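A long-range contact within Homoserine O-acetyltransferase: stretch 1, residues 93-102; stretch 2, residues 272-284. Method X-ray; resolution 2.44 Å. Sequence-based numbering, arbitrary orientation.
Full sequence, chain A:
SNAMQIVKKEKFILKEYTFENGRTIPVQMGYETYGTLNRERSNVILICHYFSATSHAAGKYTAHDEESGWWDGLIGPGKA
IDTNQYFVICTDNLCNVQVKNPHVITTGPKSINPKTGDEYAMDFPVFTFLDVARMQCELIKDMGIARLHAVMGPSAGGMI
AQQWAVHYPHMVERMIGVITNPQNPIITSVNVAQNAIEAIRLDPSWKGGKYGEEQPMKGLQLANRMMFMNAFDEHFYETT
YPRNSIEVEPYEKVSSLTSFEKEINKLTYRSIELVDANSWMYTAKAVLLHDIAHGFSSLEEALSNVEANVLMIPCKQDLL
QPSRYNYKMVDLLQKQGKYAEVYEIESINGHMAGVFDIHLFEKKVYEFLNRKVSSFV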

# COMPACT_ATOMS: atom_id res chain seq x y z
N ASN A 93 17.87 -13.66 -12.14
CA ASN A 93 17.10 -14.38 -11.15
C ASN A 93 15.84 -15.00 -11.75
O ASN A 93 15.27 -14.48 -12.73
N LEU A 94 15.40 -16.12 -11.18
CA LEU A 94 14.04 -16.65 -11.46
C LEU A 94 12.93 -15.54 -11.32
O LEU A 94 13.06 -14.62 -10.50
N CYS A 95 11.87 -15.67 -12.11
CA CYS A 95 10.79 -14.71 -12.16
C CYS A 95 11.26 -13.25 -12.32
O CYS A 95 10.64 -12.32 -11.76
N ASN A 96 12.32 -13.05 -13.12
CA ASN A 96 12.84 -11.72 -13.32
C ASN A 96 11.67 -10.84 -13.75
O ASN A 96 10.89 -11.25 -14.61
N VAL A 97 11.55 -9.66 -13.16
CA VAL A 97 10.37 -8.83 -13.41
C VAL A 97 10.40 -8.16 -14.78
O VAL A 97 9.35 -7.92 -15.39
N GLN A 98 11.60 -7.86 -15.27
CA GLN A 98 11.78 -7.20 -16.56
C GLN A 98 11.67 -8.21 -17.66
O GLN A 98 12.57 -8.31 -18.50
N VAL A 99 10.56 -8.95 -17.66
CA VAL A 99 10.42 -10.12 -18.53
C VAL A 99 10.25 -9.70 -19.99
O VAL A 99 10.58 -10.46 -20.87
N LYS A 100 9.75 -8.50 -20.24
CA LYS A 100 9.63 -8.00 -21.60
C LYS A 100 10.97 -7.49 -22.17
O LYS A 100 11.11 -7.39 -23.38
N ASN A 101 11.94 -7.19 -21.31
CA ASN A 101 13.29 -6.81 -21.78
C ASN A 101 13.93 -7.99 -22.51
O ASN A 101 14.03 -9.06 -21.96
N PRO A 102 14.34 -7.79 -23.77
CA PRO A 102 14.80 -8.88 -24.62
C PRO A 102 16.19 -9.42 -24.29
O PRO A 102 16.54 -10.49 -24.76
N ILE A 272 7.43 0.86 -14.29
CA ILE A 272 6.73 -0.41 -14.42
C ILE A 272 6.33 -0.69 -15.88
O ILE A 272 5.53 -1.60 -16.16
N GLU A 273 6.93 0.04 -16.81
CA GLU A 273 6.58 -0.11 -18.22
C GLU A 273 7.00 -1.43 -18.85
O GLU A 273 6.23 -2.02 -19.59
N LEU A 274 8.19 -1.92 -18.51
CA LEU A 274 8.65 -3.21 -19.01
C LEU A 274 8.38 -4.38 -18.08
O LEU A 274 8.92 -5.46 -18.30
N VAL A 275 7.54 -4.20 -17.08
CA VAL A 275 7.51 -5.10 -15.93
C VAL A 275 6.29 -5.99 -15.98
O VAL A 275 5.25 -5.58 -16.44
N ASP A 276 6.44 -7.24 -15.51
CA ASP A 276 5.32 -8.18 -15.44
C ASP A 276 4.78 -8.35 -14.01
O ASP A 276 5.51 -8.66 -13.08
N ALA A 277 3.47 -8.23 -13.87
CA ALA A 277 2.81 -8.19 -12.55
C ALA A 277 2.98 -9.49 -11.79
O ALA A 277 3.40 -9.47 -10.63
N ASN A 278 2.63 -10.62 -12.41
CA ASN A 278 2.78 -11.93 -11.76
C ASN A 278 4.23 -12.15 -11.31
O ASN A 278 4.47 -12.67 -10.20
N SER A 279 5.18 -11.74 -12.16
CA SER A 279 6.57 -11.87 -11.86
C SER A 279 6.90 -11.05 -10.60
O SER A 279 7.64 -11.51 -9.70
N TRP A 280 6.36 -9.84 -10.56
CA TRP A 280 6.55 -8.97 -9.43
C TRP A 280 6.03 -9.65 -8.16
O TRP A 280 6.71 -9.64 -7.17
N MSE A 281 4.86 -10.26 -8.22
CA MSE A 281 4.31 -10.95 -7.05
C MSE A 281 5.26 -12.06 -6.55
O MSE A 281 5.52 -12.14 -5.35
N TYR A 282 5.71 -12.93 -7.46
CA TYR A 282 6.56 -14.09 -7.07
C TYR A 282 7.86 -13.63 -6.43
O TYR A 282 8.30 -14.20 -5.41
N THR A 283 8.43 -12.56 -6.99
CA THR A 283 9.68 -11.99 -6.47
C THR A 283 9.41 -11.34 -5.12
O THR A 283 10.17 -11.55 -4.19
N ALA A 284 8.30 -10.59 -4.99
CA ALA A 284 7.89 -10.06 -3.66
C ALA A 284 7.70 -11.20 -2.65
O ALA A 284 8.15 -11.11 -1.49

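An irregular loop, residues 93-102, packs against the turn and first helical turns of stretch 2, joining a small apolar patch to two direct hydrogen bonds and three waters. The central link is D276 N to V97 O, 3.0 Å. V275 CA also lies 3.4 Å from V97 O, a CA-H...O contact.

V97 loses the most area to the other stretch. Its CA-to-CB bond points sideways, and chi1 is m. V97 CG1 lies 3.9 Å from W280 CA and 4.3 Å from W280 CE3, meeting the ring obliquely. V97 CB is 4.2 Å from V275 CG1; V275 is a t rotamer. C95 points toward the helix with chi1 m, which puts C95 SG 3.7 Å from Y282 CB. C95 SG sits 5.0 Å from the Y282 ring centroid, oblique to it. Y282 also starts toward the loop, but its end leads away.

S279 and T283, both m, point toward the loop one helical turn apart. S279 CB is 3.6 Å from C95 O. S279 OG donates to D276 OD2 (2.9 Å), which also accepts from S279 N (3.0 Å) and so caps the helix. T283 OG1 donates to S279 O, 3.0 Å. Each hydroxyl also accepts from a water that bridges to the loop. Water 2 joins S279 OG (2.7 Å) to N96 O (2.8 Å). Water 1 joins T283 OG1 to L94 O, both at 2.8 Å.

At the exposed end, K100 points toward stretch 2 with chi1 m and chi2 t. K100 NZ donates to E273 O at 3.1 Å and to water 3 at 3.0 Å. That water lies 2.5 Å from V275 O. L274, chi1 m and chi2 t, reaches N101: L274 CD1 is 4.1 Å from N101 CB. V99 points toward stretch 2, with chi1 off the standard wells at 93°, and V99 CG1 lies 3.9 Å from D276 CB.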

# COMPACT_ATOMS: atom_id res chain seq x y z
CB ASN A 93 16.72 -13.43 -10.02
CG ASN A 93 17.90 -12.91 -9.29
OD1 ASN A 93 18.99 -13.48 -9.35
ND2 ASN A 93 17.70 -11.82 -8.55
CB LEU A 94 13.70 -17.78 -10.48
CG LEU A 94 14.22 -19.21 -10.63
CD1 LEU A 94 13.90 -19.97 -9.33
CD2 LEU A 94 13.56 -19.88 -11.87
CB CYS A 95 9.95 -14.81 -10.90
SG CYS A 95 9.30 -16.46 -10.64
CB ASN A 96 13.94 -11.70 -14.38
CG ASN A 96 14.64 -10.37 -14.45
OD1 ASN A 96 14.13 -9.42 -15.04
ND2 ASN A 96 15.84 -10.29 -13.86
CB VAL A 97 10.14 -7.77 -12.30
CG1 VAL A 97 10.10 -8.45 -10.95
CG2 VAL A 97 11.21 -6.67 -12.35
CB GLN A 98 13.15 -6.58 -16.67
CG GLN A 98 13.39 -5.47 -15.74
CD GLN A 98 14.66 -4.75 -16.09
OE1 GLN A 98 14.87 -4.38 -17.26
NE2 GLN A 98 15.53 -4.55 -15.08
CB VAL A 99 9.24 -11.04 -18.13
CG1 VAL A 99 7.98 -10.66 -18.91
CG2 VAL A 99 9.62 -12.51 -18.42
CB LYS A 100 8.56 -6.90 -21.72
CG LYS A 100 7.22 -7.26 -21.04
CD LYS A 100 6.10 -6.28 -21.44
CE LYS A 100 5.19 -5.85 -20.25
NZ LYS A 100 4.63 -4.49 -20.49
CB ASN A 101 14.13 -6.35 -20.58
CG ASN A 101 15.55 -6.03 -20.93
OD1 ASN A 101 16.03 -6.30 -22.03
ND2 ASN A 101 16.27 -5.50 -19.96
CB PRO A 102 14.82 -8.24 -26.02
CG PRO A 102 15.10 -6.82 -25.76
CD PRO A 102 14.32 -6.51 -24.50
CB ILE A 272 5.46 -0.51 -13.51
CG1 ILE A 272 4.49 0.65 -13.77
CG2 ILE A 272 5.89 -0.64 -12.05
CD1 ILE A 272 3.05 0.39 -13.39
CB GLU A 273 7.09 1.09 -19.02
CG GLU A 273 6.29 2.36 -18.57
CD GLU A 273 6.48 3.58 -19.44
OE1 GLU A 273 7.57 3.77 -20.04
OE2 GLU A 273 5.54 4.39 -19.49
CB LEU A 274 10.17 -3.18 -19.25
CG LEU A 274 10.73 -2.25 -20.35
CD1 LEU A 274 12.17 -2.75 -20.81
CD2 LEU A 274 9.74 -2.08 -21.56
CB VAL A 275 7.54 -4.27 -14.63
CG1 VAL A 275 7.14 -5.09 -13.42
CG2 VAL A 275 8.92 -3.66 -14.46
CB ASP A 276 5.74 -9.55 -15.96
CG ASP A 276 4.61 -10.57 -15.88
OD1 ASP A 276 3.53 -10.32 -16.50
OD2 ASP A 276 4.81 -11.59 -15.18
CB ALA A 277 1.31 -7.81 -12.68
CB ASN A 278 2.33 -13.06 -12.68
CG ASN A 278 0.81 -13.09 -12.92
OD1 ASN A 278 0.04 -12.50 -12.17
ND2 ASN A 278 0.40 -13.80 -13.94
CB SER A 279 7.42 -11.40 -13.05
OG SER A 279 7.38 -12.35 -14.10
CB TRP A 280 5.82 -7.64 -9.65
CG TRP A 280 6.15 -6.64 -8.60
CD1 TRP A 280 5.70 -6.61 -7.29
CD2 TRP A 280 7.04 -5.55 -8.75
NE1 TRP A 280 6.27 -5.54 -6.63
CE2 TRP A 280 7.09 -4.88 -7.50
CE3 TRP A 280 7.79 -5.06 -9.82
CZ2 TRP A 280 7.87 -3.75 -7.30
CZ3 TRP A 280 8.59 -3.94 -9.62
CH2 TRP A 280 8.61 -3.29 -8.37
CB MSE A 281 2.95 -11.61 -7.31
CG MSE A 281 1.78 -10.72 -7.66
SE MSE A 281 0.15 -11.87 -7.80
CE MSE A 281 0.67 -13.34 -6.76
CB TYR A 282 6.86 -15.00 -8.24
CG TYR A 282 5.80 -16.03 -8.46
CD1 TYR A 282 4.67 -15.74 -9.19
CD2 TYR A 282 5.90 -17.32 -7.92
CE1 TYR A 282 3.68 -16.68 -9.39
CE2 TYR A 282 4.91 -18.26 -8.13
CZ TYR A 282 3.80 -17.92 -8.86
OH TYR A 282 2.79 -18.80 -9.10
CB THR A 283 10.28 -10.99 -7.47
OG1 THR A 283 10.45 -11.64 -8.71
CG2 THR A 283 11.65 -10.44 -7.01
CB ALA A 284 6.63 -9.17 -3.74
O HOH W 1 13.05 -11.96 -9.72
O HOH W 2 9.53 -13.71 -14.98
O HOH W 3 4.34 -3.58 -17.68